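PDB 4Q1K: bacillaene synthase decarboxylase PksI from Bacillus subtilis, which decarboxylates the 3-methylglutaconyl group tethered to the synthase PksL to a 3-methylcrotonyl group, a step in making the antibiotic bacillaene. Local coordinates for residues K99-L110 with L238-H249; D78-T86 with H123-G132. The protein carries 1 engineered substitution. One frame throughout, in Å; residues are numbered along the deposited sequence.

Contact 1: residues K99-L110 with L238-H249; sequences KFTDDNLYSLAL and LPRVIEQELMMH
Two torsions bring Phe100 and Ile242 together. In Phe100, chi1 of 82° sets CG between the backbone N and the carbonyl carbon, and this turns the ring toward helix 220-252. In Ile242, chi1 places CG1 beside its own backbone N, and a second bend at chi2 (-56°) directs CD1 at the two aromatic residues. CD1 lies at the edge of the Phe100 ring, 3.8 Å from CE1. The same methyl is 3.7 Å from Tyr106 CE2 and thus touches both aromatic residues. The other branch is packed harder: Ile242 CG2 meets Thr101 CG2 at 3.4 Å, closer than usual for two methyls. Thr101 CG2 also sits over one face of the Phe100 ring, offset toward the rim. Leu246 touches both residues, with CD2 at 3.8 Å from Phe100 CE2 and CD1 reaching tip to tip toward Thr101. In this enoyl-CoA hydratase/isomerase fold, the loop 99-107 is laid along the long helix 220-252, at the active site. His249, the active-site residue, has its ring next to Phe100, with the planes at 81° and the centroids 5.3 Å apart. Glu245 also comes up to Phe100, but its carboxylate is occupied by Thr162 and the backbone N of Gly160. No hydrogen bond joins the two segments. The loop holds its own shape through an Asx motif, in which Ser107 N donates in the carbonyl plane to a lone pair of Asn104 OD1. That oxygen also stands 3.2 Å above the plane of the Tyr106 ring, over its centre. Farther along, Leu110 CD2 meets Leu238 CD2 at 3.9 Å. On a neighbouring flank of the helix, His229 of a second subunit packs on Val241, Gln244 and Met248.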
loop_
_atom_site.group_PDB
_atom_site.type_symbol
_atom_site.label_atom_id
_atom_site.label_comp_id
_atom_site.label_asym_id
_atom_site.label_seq_id
_atom_site.Cartn_x
_atom_site.Cartn_y
_atom_site.Cartn_z
ATOM N N LYS B 99 14.432 1.554 -29.020
ATOM C CA LYS B 99 13.458 1.876 -27.975
ATOM C C LYS B 99 13.606 0.815 -26.864
ATOM O O LYS B 99 14.144 -0.293 -27.121
ATOM C CB LYS B 99 12.034 1.891 -28.513
ATOM C CG LYS B 99 11.822 2.443 -29.902
ATOM C CD LYS B 99 10.337 2.658 -30.160
ATOM C CE LYS B 99 9.540 1.376 -29.997
ATOM N NZ LYS B 99 9.827 0.365 -31.059
ATOM N N PHE B 100 13.157 1.132 -25.638
ATOM C CA PHE B 100 13.404 0.194 -24.504
ATOM C C PHE B 100 12.673 -1.121 -24.679
ATOM O O PHE B 100 13.072 -2.135 -24.131
ATOM C CB PHE B 100 13.062 0.888 -23.136
ATOM C CG PHE B 100 11.583 0.885 -22.778
ATOM C CD1 PHE B 100 10.993 -0.252 -22.262
ATOM C CD2 PHE B 100 10.802 2.066 -22.835
ATOM C CE1 PHE B 100 9.623 -0.229 -21.891
ATOM C CE2 PHE B 100 9.474 2.086 -22.441
ATOM C CZ PHE B 100 8.859 0.921 -21.998
ATOM N N THR B 101 11.594 -1.109 -25.460
ATOM C CA THR B 101 10.836 -2.325 -25.729
ATOM C C THR B 101 11.532 -3.256 -26.766
ATOM O O THR B 101 11.039 -4.360 -26.944
ATOM C CB THR B 101 9.416 -2.009 -26.237
ATOM O OG1 THR B 101 9.522 -1.030 -27.268
ATOM C CG2 THR B 101 8.570 -1.431 -25.176
ATOM N N ASP B 102 12.675 -2.870 -27.362
ATOM C CA ASP B 102 13.316 -3.664 -28.417
ATOM C C ASP B 102 13.698 -5.055 -27.932
ATOM O O ASP B 102 13.496 -6.060 -28.624
ATOM C CB ASP B 102 14.509 -2.941 -29.056
ATOM C CG ASP B 102 14.069 -1.816 -30.010
ATOM O OD1 ASP B 102 12.874 -1.697 -30.362
ATOM O OD2 ASP B 102 14.923 -1.036 -30.393
ATOM N N ASP B 103 14.232 -5.128 -26.725
ATOM C CA ASP B 103 14.564 -6.404 -26.151
ATOM C C ASP B 103 13.796 -6.298 -24.876
ATOM O O ASP B 103 13.877 -5.286 -24.210
ATOM C CB ASP B 103 16.074 -6.474 -25.849
ATOM C CG ASP B 103 16.907 -6.813 -27.094
ATOM O OD1 ASP B 103 16.674 -7.873 -27.728
ATOM O OD2 ASP B 103 17.795 -6.013 -27.434
ATOM N N ASN B 104 12.961 -7.262 -24.569
ATOM C CA ASN B 104 12.212 -7.084 -23.353
ATOM C C ASN B 104 12.891 -7.911 -22.246
ATOM O O ASN B 104 12.905 -9.131 -22.306
ATOM C CB ASN B 104 10.742 -7.449 -23.529
ATOM C CG ASN B 104 10.027 -7.530 -22.213
ATOM O OD1 ASN B 104 10.649 -7.352 -21.145
ATOM N ND2 ASN B 104 8.750 -7.832 -22.257
ATOM N N LEU B 105 13.535 -7.245 -21.302
ATOM C CA LEU B 105 14.097 -7.933 -20.183
ATOM C C LEU B 105 13.230 -7.567 -18.974
ATOM O O LEU B 105 13.234 -8.273 -17.992
ATOM C CB LEU B 105 15.544 -7.512 -19.926
ATOM C CG LEU B 105 16.488 -7.674 -21.122
ATOM C CD1 LEU B 105 17.827 -6.949 -20.934
ATOM C CD2 LEU B 105 16.690 -9.182 -21.280
ATOM N N TYR B 106 12.483 -6.464 -19.041
ATOM C CA TYR B 106 11.792 -5.988 -17.815
ATOM C C TYR B 106 10.769 -6.984 -17.306
ATOM O O TYR B 106 10.588 -7.105 -16.102
ATOM C CB TYR B 106 11.077 -4.630 -18.021
ATOM C CG TYR B 106 10.251 -4.523 -19.272
ATOM C CD1 TYR B 106 10.851 -4.108 -20.473
ATOM C CD2 TYR B 106 8.862 -4.756 -19.246
ATOM C CE1 TYR B 106 10.118 -3.993 -21.626
ATOM C CE2 TYR B 106 8.127 -4.657 -20.398
ATOM C CZ TYR B 106 8.788 -4.256 -21.583
ATOM O OH TYR B 106 8.099 -4.153 -22.753
ATOM N N SER B 107 10.126 -7.713 -18.212
ATOM C CA SER B 107 8.985 -8.531 -17.781
ATOM C C SER B 107 9.335 -10.024 -17.730
ATOM O O SER B 107 8.472 -10.854 -17.612
ATOM C CB SER B 107 7.772 -8.314 -18.650
ATOM O OG SER B 107 7.950 -8.784 -19.970
ATOM N N LEU B 108 10.620 -10.366 -17.836
ATOM C CA LEU B 108 10.991 -11.772 -17.729
ATOM C C LEU B 108 10.358 -12.495 -16.551
ATOM O O LEU B 108 9.888 -13.639 -16.738
ATOM C CB LEU B 108 12.529 -11.946 -17.583
ATOM C CG LEU B 108 13.356 -11.575 -18.859
ATOM C CD1 LEU B 108 14.822 -11.501 -18.481
ATOM C CD2 LEU B 108 13.133 -12.587 -19.968
ATOM N N ALA B 109 10.404 -11.923 -15.316
ATOM C CA ALA B 109 9.997 -12.730 -14.213
ATOM C C ALA B 109 8.456 -12.791 -14.123
ATOM O O ALA B 109 7.895 -13.750 -13.647
ATOM C CB ALA B 109 10.562 -12.117 -12.909
ATOM N N LEU B 110 7.776 -11.738 -14.553
ATOM C CA LEU B 110 6.320 -11.702 -14.653
ATOM C C LEU B 110 5.822 -12.717 -15.692
ATOM O O LEU B 110 4.786 -13.339 -15.475
ATOM C CB LEU B 110 5.848 -10.265 -14.996
ATOM C CG LEU B 110 4.303 -10.198 -15.239
ATOM C CD1 LEU B 110 3.564 -10.459 -13.952
ATOM C CD2 LEU B 110 3.948 -8.804 -15.719
ATOM N N LEU B 238 -0.086 -4.172 -17.866
ATOM C CA LEU B 238 1.215 -3.707 -18.221
ATOM C C LEU B 238 1.382 -3.156 -19.695
ATOM O O LEU B 238 2.048 -2.100 -19.904
ATOM C CB LEU B 238 2.254 -4.794 -17.875
ATOM C CG LEU B 238 3.710 -4.378 -18.192
ATOM C CD1 LEU B 238 4.148 -3.126 -17.370
ATOM C CD2 LEU B 238 4.565 -5.590 -17.910
ATOM N N PRO B 239 0.766 -3.817 -20.711
ATOM C CA PRO B 239 0.972 -3.331 -22.091
ATOM C C PRO B 239 0.578 -1.866 -22.255
ATOM O O PRO B 239 1.294 -1.092 -22.895
ATOM C CB PRO B 239 -0.044 -4.169 -22.901
ATOM C CG PRO B 239 -0.124 -5.501 -22.168
ATOM C CD PRO B 239 0.051 -5.124 -20.695
ATOM N N ARG B 240 -0.520 -1.453 -21.636
ATOM C CA ARG B 240 -0.924 -0.087 -21.851
ATOM C C ARG B 240 0.020 0.910 -21.198
ATOM O O ARG B 240 0.200 2.002 -21.714
ATOM C CB ARG B 240 -2.312 0.058 -21.260
ATOM C CG ARG B 240 -2.891 1.438 -21.398
ATOM C CD ARG B 240 -4.218 1.559 -20.610
ATOM N NE ARG B 240 -4.675 2.956 -20.475
ATOM C CZ ARG B 240 -5.087 3.729 -21.491
ATOM N NH1 ARG B 240 -5.115 3.252 -22.736
ATOM N NH2 ARG B 240 -5.460 4.990 -21.275
ATOM N N VAL B 241 0.582 0.570 -20.016
ATOM C CA VAL B 241 1.555 1.409 -19.381
ATOM C C VAL B 241 2.823 1.480 -20.178
ATOM O O VAL B 241 3.367 2.536 -20.302
ATOM C CB VAL B 241 1.757 1.051 -17.833
ATOM C CG1 VAL B 241 2.729 2.059 -17.213
ATOM C CG2 VAL B 241 0.402 1.155 -17.150
ATOM N N ILE B 242 3.247 0.372 -20.795
ATOM C CA ILE B 242 4.429 0.351 -21.678
ATOM C C ILE B 242 4.203 1.348 -22.838
ATOM O O ILE B 242 5.105 2.140 -23.155
ATOM C CB ILE B 242 4.683 -1.088 -22.183
ATOM C CG1 ILE B 242 5.178 -1.974 -20.989
ATOM C CG2 ILE B 242 5.762 -1.099 -23.243
ATOM C CD1 ILE B 242 6.425 -1.426 -20.278
ATOM N N GLU B 243 2.986 1.367 -23.376
ATOM C CA GLU B 243 2.672 2.300 -24.525
ATOM C C GLU B 243 2.743 3.748 -23.938
ATOM O O GLU B 243 3.300 4.633 -24.574
ATOM C CB GLU B 243 1.255 2.108 -25.035
ATOM C CG GLU B 243 0.829 0.821 -25.739
ATOM C CD GLU B 243 -0.715 0.779 -26.063
ATOM O OE1 GLU B 243 -1.371 1.844 -26.258
ATOM O OE2 GLU B 243 -1.298 -0.341 -26.123
ATOM N N GLN B 244 2.161 4.014 -22.761
ATOM C CA GLN B 244 2.308 5.345 -22.156
ATOM C C GLN B 244 3.769 5.767 -21.906
ATOM O O GLN B 244 4.162 6.899 -22.165
ATOM C CB GLN B 244 1.498 5.383 -20.859
ATOM C CG GLN B 244 0.056 5.265 -21.200
ATOM C CD GLN B 244 -0.813 5.057 -20.003
ATOM O OE1 GLN B 244 -0.410 4.571 -18.930
ATOM N NE2 GLN B 244 -2.051 5.375 -20.196
ATOM N N GLU B 245 4.580 4.845 -21.388
ATOM C CA GLU B 245 5.982 5.175 -21.158
ATOM C C GLU B 245 6.743 5.418 -22.468
ATOM O O GLU B 245 7.659 6.254 -22.516
ATOM C CB GLU B 245 6.616 4.003 -20.451
ATOM C CG GLU B 245 6.149 3.973 -18.976
ATOM C CD GLU B 245 6.764 2.843 -18.189
ATOM O OE1 GLU B 245 7.501 2.061 -18.739
ATOM O OE2 GLU B 245 6.483 2.694 -16.964
ATOM N N LEU B 246 6.383 4.669 -23.511
ATOM C CA LEU B 246 6.991 4.926 -24.839
ATOM C C LEU B 246 6.614 6.344 -25.300
ATOM O O LEU B 246 7.475 7.035 -25.807
ATOM C CB LEU B 246 6.545 3.874 -25.903
ATOM C CG LEU B 246 7.221 2.499 -25.819
ATOM C CD1 LEU B 246 6.578 1.485 -26.769
ATOM C CD2 LEU B 246 8.726 2.648 -26.091
ATOM N N MET B 247 5.371 6.753 -25.073
ATOM C CA MET B 247 4.936 8.106 -25.395
ATOM C C MET B 247 5.763 9.147 -24.643
ATOM O O MET B 247 6.189 10.146 -25.223
ATOM C CB MET B 247 3.450 8.283 -25.077
ATOM C CG MET B 247 2.517 7.713 -26.132
ATOM S SD MET B 247 0.795 8.169 -25.859
ATOM C CE MET B 247 0.659 7.930 -24.088
ATOM N N MET B 248 5.988 8.913 -23.352
ATOM C CA MET B 248 6.768 9.848 -22.534
ATOM C C MET B 248 8.226 9.896 -23.008
ATOM O O MET B 248 8.858 10.972 -22.981
ATOM C CB MET B 248 6.636 9.511 -21.018
ATOM C CG MET B 248 5.225 9.754 -20.491
ATOM S SD MET B 248 5.256 9.679 -18.658
ATOM C CE MET B 248 5.507 7.899 -18.460
ATOM N N HIS B 249 8.745 8.772 -23.480
ATOM C CA HIS B 249 10.118 8.719 -23.977
ATOM C C HIS B 249 10.147 9.579 -25.252
ATOM O O HIS B 249 11.135 10.287 -25.524
ATOM C CB HIS B 249 10.516 7.296 -24.332
ATOM C CG HIS B 249 11.125 6.520 -23.186
ATOM N ND1 HIS B 249 11.212 7.017 -21.900
ATOM C CD2 HIS B 249 11.740 5.327 -23.163
ATOM C CE1 HIS B 249 11.798 6.124 -21.112
ATOM N NE2 HIS B 249 12.150 5.099 -21.858
#

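Contact 2: residues D78-T86 with H123-G132; sequences DNYFASGGT and HGIGGGFVMG
Residues 79-82 run beside strand 123-125 in parallel, joined to it by four backbone hydrogen bonds. His123 N gives to Asn79 O at 2.9 Å. His123 O then takes two donors, Phe81 N at 2.8 Å and Ala82 N at 3.1 Å. The Ala82 bond is the straighter, at 160°, against 138° for Phe81. This double grip marks a beta bulge, which shifts the register by one residue. Ala82 O closes the ladder on Ile125 N.

Beside the strands, the edge of the His123 ring is turned to the face of Tyr80 in a T-shaped pair, with ND1 3.8 Å from Tyr80 CE1. Phe81 has CG anti to its backbone N (chi1 174°). This sends the ring to helix 127-133, where CE2 touches both Gly128 O and Gly132 CA, and Gly128 O lies at the ring edge. Gly128 has no side chain, and its CA comes within 3.5 Å of Ala82 CB. Met131 bends at chi3, and its CE packs on the same Ala82 methyl.

Further out, Met39 of strand 34-39 backs Phe81, Ala82 and Met131. Ser83 OG bonds to Lys45 O, and strand 145-147 holds the far side of Gly124.

With the two segments held this close, Gly85 N and Gly127 N converge on one water. It accepts from Gly85 N at 3.0 Å and from Gly127 N at 2.8 Å. Two converging backbone N-H groups here match the oxyanion hole of the crotonase fold, as in relatives, and they would probably stabilise a thioester dienolate formed on decarboxylation.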
loop_
_atom_site.group_PDB
_atom_site.type_symbol
_atom_site.label_atom_id
_atom_site.label_comp_id
_atom_site.label_asym_id
_atom_site.label_seq_id
_atom_site.Cartn_x
_atom_site.Cartn_y
_atom_site.Cartn_z
ATOM N N ASP B 78 28.720 -11.185 -6.542
ATOM C CA ASP B 78 29.457 -10.260 -5.631
ATOM C C ASP B 78 28.535 -9.129 -5.205
ATOM O O ASP B 78 27.457 -9.381 -4.657
ATOM C CB ASP B 78 30.731 -9.716 -6.324
ATOM C CG ASP B 78 31.807 -10.817 -6.493
ATOM O OD1 ASP B 78 31.638 -11.929 -5.915
ATOM O OD2 ASP B 78 32.781 -10.563 -7.223
ATOM N N ASN B 79 28.927 -7.887 -5.473
ATOM C CA ASN B 79 28.139 -6.728 -5.083
ATOM C C ASN B 79 27.100 -6.150 -6.082
ATOM O O ASN B 79 26.590 -5.049 -5.877
ATOM C CB ASN B 79 29.110 -5.616 -4.554
ATOM C CG ASN B 79 30.102 -5.178 -5.619
ATOM O OD1 ASN B 79 30.429 -5.967 -6.557
ATOM N ND2 ASN B 79 30.573 -3.927 -5.535
ATOM N N TYR B 80 26.764 -6.839 -7.185
ATOM C CA TYR B 80 25.868 -6.301 -8.216
ATOM C C TYR B 80 24.717 -7.292 -8.442
ATOM O O TYR B 80 24.948 -8.460 -8.762
ATOM C CB TYR B 80 26.645 -6.200 -9.569
ATOM C CG TYR B 80 27.445 -4.864 -9.540
ATOM C CD1 TYR B 80 26.780 -3.668 -9.791
ATOM C CD2 TYR B 80 28.754 -4.815 -9.083
ATOM C CE1 TYR B 80 27.435 -2.438 -9.693
ATOM C CE2 TYR B 80 29.446 -3.584 -8.995
ATOM C CZ TYR B 80 28.766 -2.418 -9.303
ATOM O OH TYR B 80 29.333 -1.149 -9.224
ATOM N N PHE B 81 23.528 -6.811 -8.317
ATOM C CA PHE B 81 22.405 -7.602 -8.812
ATOM C C PHE B 81 22.297 -7.310 -10.361
ATOM O O PHE B 81 22.492 -8.172 -11.203
ATOM C CB PHE B 81 21.065 -7.166 -8.120
ATOM C CG PHE B 81 19.841 -7.843 -8.703
ATOM C CD1 PHE B 81 19.660 -9.255 -8.514
ATOM C CD2 PHE B 81 18.898 -7.111 -9.463
ATOM C CE1 PHE B 81 18.506 -9.902 -9.045
ATOM C CE2 PHE B 81 17.773 -7.734 -10.031
ATOM C CZ PHE B 81 17.588 -9.123 -9.812
ATOM N N ALA B 82 22.004 -6.060 -10.713
ATOM C CA ALA B 82 21.779 -5.710 -12.125
ATOM C C ALA B 82 21.862 -4.193 -12.191
ATOM O O ALA B 82 21.287 -3.484 -11.368
ATOM C CB ALA B 82 20.453 -6.255 -12.726
ATOM N N SER B 83 22.541 -3.672 -13.216
ATOM C CA SER B 83 22.906 -2.241 -13.203
ATOM C C SER B 83 22.153 -1.484 -14.296
ATOM O O SER B 83 22.413 -0.307 -14.502
ATOM C CB SER B 83 24.424 -2.156 -13.573
ATOM O OG SER B 83 25.150 -2.448 -12.432
ATOM N N GLY B 84 21.298 -2.153 -15.069
ATOM C CA GLY B 84 20.345 -1.468 -15.938
ATOM C C GLY B 84 20.973 -1.200 -17.316
ATOM O O GLY B 84 21.967 -1.855 -17.684
ATOM N N GLY B 85 20.488 -0.175 -18.014
ATOM C CA GLY B 85 20.958 0.051 -19.431
ATOM C C GLY B 85 22.463 0.365 -19.422
ATOM O O GLY B 85 22.947 1.048 -18.540
ATOM N N THR B 86 23.241 -0.085 -20.416
ATOM C CA THR B 86 24.597 0.420 -20.544
ATOM C C THR B 86 24.553 1.895 -21.040
ATOM O O THR B 86 23.479 2.351 -21.538
ATOM C CB THR B 86 25.391 -0.401 -21.571
ATOM O OG1 THR B 86 24.736 -0.277 -22.843
ATOM C CG2 THR B 86 25.394 -1.931 -21.143
ATOM N N HIS B 123 23.835 -4.294 -5.856
ATOM C CA HIS B 123 23.119 -3.084 -6.289
ATOM C C HIS B 123 22.125 -3.339 -7.428
ATOM O O HIS B 123 22.373 -4.209 -8.295
ATOM C CB HIS B 123 24.110 -2.042 -6.761
ATOM C CG HIS B 123 25.190 -1.805 -5.750
ATOM N ND1 HIS B 123 26.532 -2.092 -5.998
ATOM C CD2 HIS B 123 25.111 -1.396 -4.467
ATOM C CE1 HIS B 123 27.238 -1.795 -4.916
ATOM N NE2 HIS B 123 26.396 -1.369 -3.979
ATOM N N GLY B 124 21.033 -2.579 -7.412
ATOM C CA GLY B 124 20.006 -2.739 -8.395
ATOM C C GLY B 124 19.747 -1.313 -8.905
ATOM O O GLY B 124 19.228 -0.437 -8.163
ATOM N N ILE B 125 20.112 -1.073 -10.158
ATOM C CA ILE B 125 20.157 0.282 -10.705
ATOM C C ILE B 125 19.278 0.333 -11.997
ATOM O O ILE B 125 19.446 -0.489 -12.898
ATOM C CB ILE B 125 21.615 0.661 -11.103
ATOM C CG1 ILE B 125 22.519 0.540 -9.861
ATOM C CG2 ILE B 125 21.673 2.070 -11.755
ATOM C CD1 ILE B 125 23.983 0.478 -10.190
ATOM N N GLY B 126 18.344 1.286 -12.026
ATOM C CA GLY B 126 17.541 1.609 -13.158
ATOM C C GLY B 126 16.773 0.414 -13.619
ATOM O O GLY B 126 16.059 -0.210 -12.864
ATOM N N GLY B 127 16.989 0.056 -14.908
ATOM C CA GLY B 127 16.318 -1.144 -15.483
ATOM C C GLY B 127 16.590 -2.427 -14.717
ATOM O O GLY B 127 15.718 -3.330 -14.710
ATOM N N GLY B 128 17.799 -2.517 -14.139
ATOM C CA GLY B 128 18.230 -3.667 -13.326
ATOM C C GLY B 128 17.320 -3.819 -12.073
ATOM O O GLY B 128 16.847 -4.940 -11.766
ATOM N N PHE B 129 17.027 -2.714 -11.388
ATOM C CA PHE B 129 16.099 -2.698 -10.228
ATOM C C PHE B 129 14.711 -3.037 -10.679
ATOM O O PHE B 129 14.027 -3.896 -10.077
ATOM C CB PHE B 129 16.157 -1.303 -9.607
ATOM C CG PHE B 129 15.298 -1.103 -8.347
ATOM C CD1 PHE B 129 15.340 -1.997 -7.282
ATOM C CD2 PHE B 129 14.575 0.080 -8.209
ATOM C CE1 PHE B 129 14.554 -1.762 -6.152
ATOM C CE2 PHE B 129 13.794 0.349 -7.061
ATOM C CZ PHE B 129 13.821 -0.599 -6.021
ATOM N N VAL B 130 14.257 -2.424 -11.777
ATOM C CA VAL B 130 12.890 -2.648 -12.206
ATOM C C VAL B 130 12.675 -4.127 -12.643
ATOM O O VAL B 130 11.624 -4.743 -12.319
ATOM C CB VAL B 130 12.593 -1.701 -13.427
ATOM C CG1 VAL B 130 11.264 -2.094 -14.094
ATOM C CG2 VAL B 130 12.683 -0.284 -12.823
ATOM N N MET B 131 13.667 -4.686 -13.352
ATOM C CA MET B 131 13.535 -6.099 -13.745
ATOM C C MET B 131 13.335 -6.991 -12.517
ATOM O O MET B 131 12.487 -7.943 -12.558
ATOM C CB MET B 131 14.781 -6.561 -14.542
ATOM C CG MET B 131 14.721 -8.093 -14.755
ATOM S SD MET B 131 16.291 -8.582 -15.601
ATOM C CE MET B 131 17.445 -8.308 -14.255
ATOM N N GLY B 132 14.042 -6.693 -11.401
ATOM C CA GLY B 132 13.918 -7.470 -10.181
ATOM C C GLY B 132 12.556 -7.279 -9.536
ATOM O O GLY B 132 12.006 -8.220 -9.016
HETATM O O HOH W 1 18.392 1.561 -16.783
#

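Overall arrangement
The centres of contacts 1 and 2 lie about 16 Å apart. Along the chain their segments alternate: 78-86, 99-110, 123-132, then 238-249. The two inner segments touch where Leu105 O packs on Met131 CG at 3.6 Å. Contact 2 lies nearer the centre of the chain, where the loop after strand 71-75 meets strand 123-125 and helix 127-133. Contact 1 is farther out, on the long helix 220-252, which a second subunit of the homotrimer also touches. Between them they carry the probable oxyanion hole and the active-site His249, whose side chain is about 10 Å from Gly127. The catalytic site thus probably draws on parts far apart in sequence.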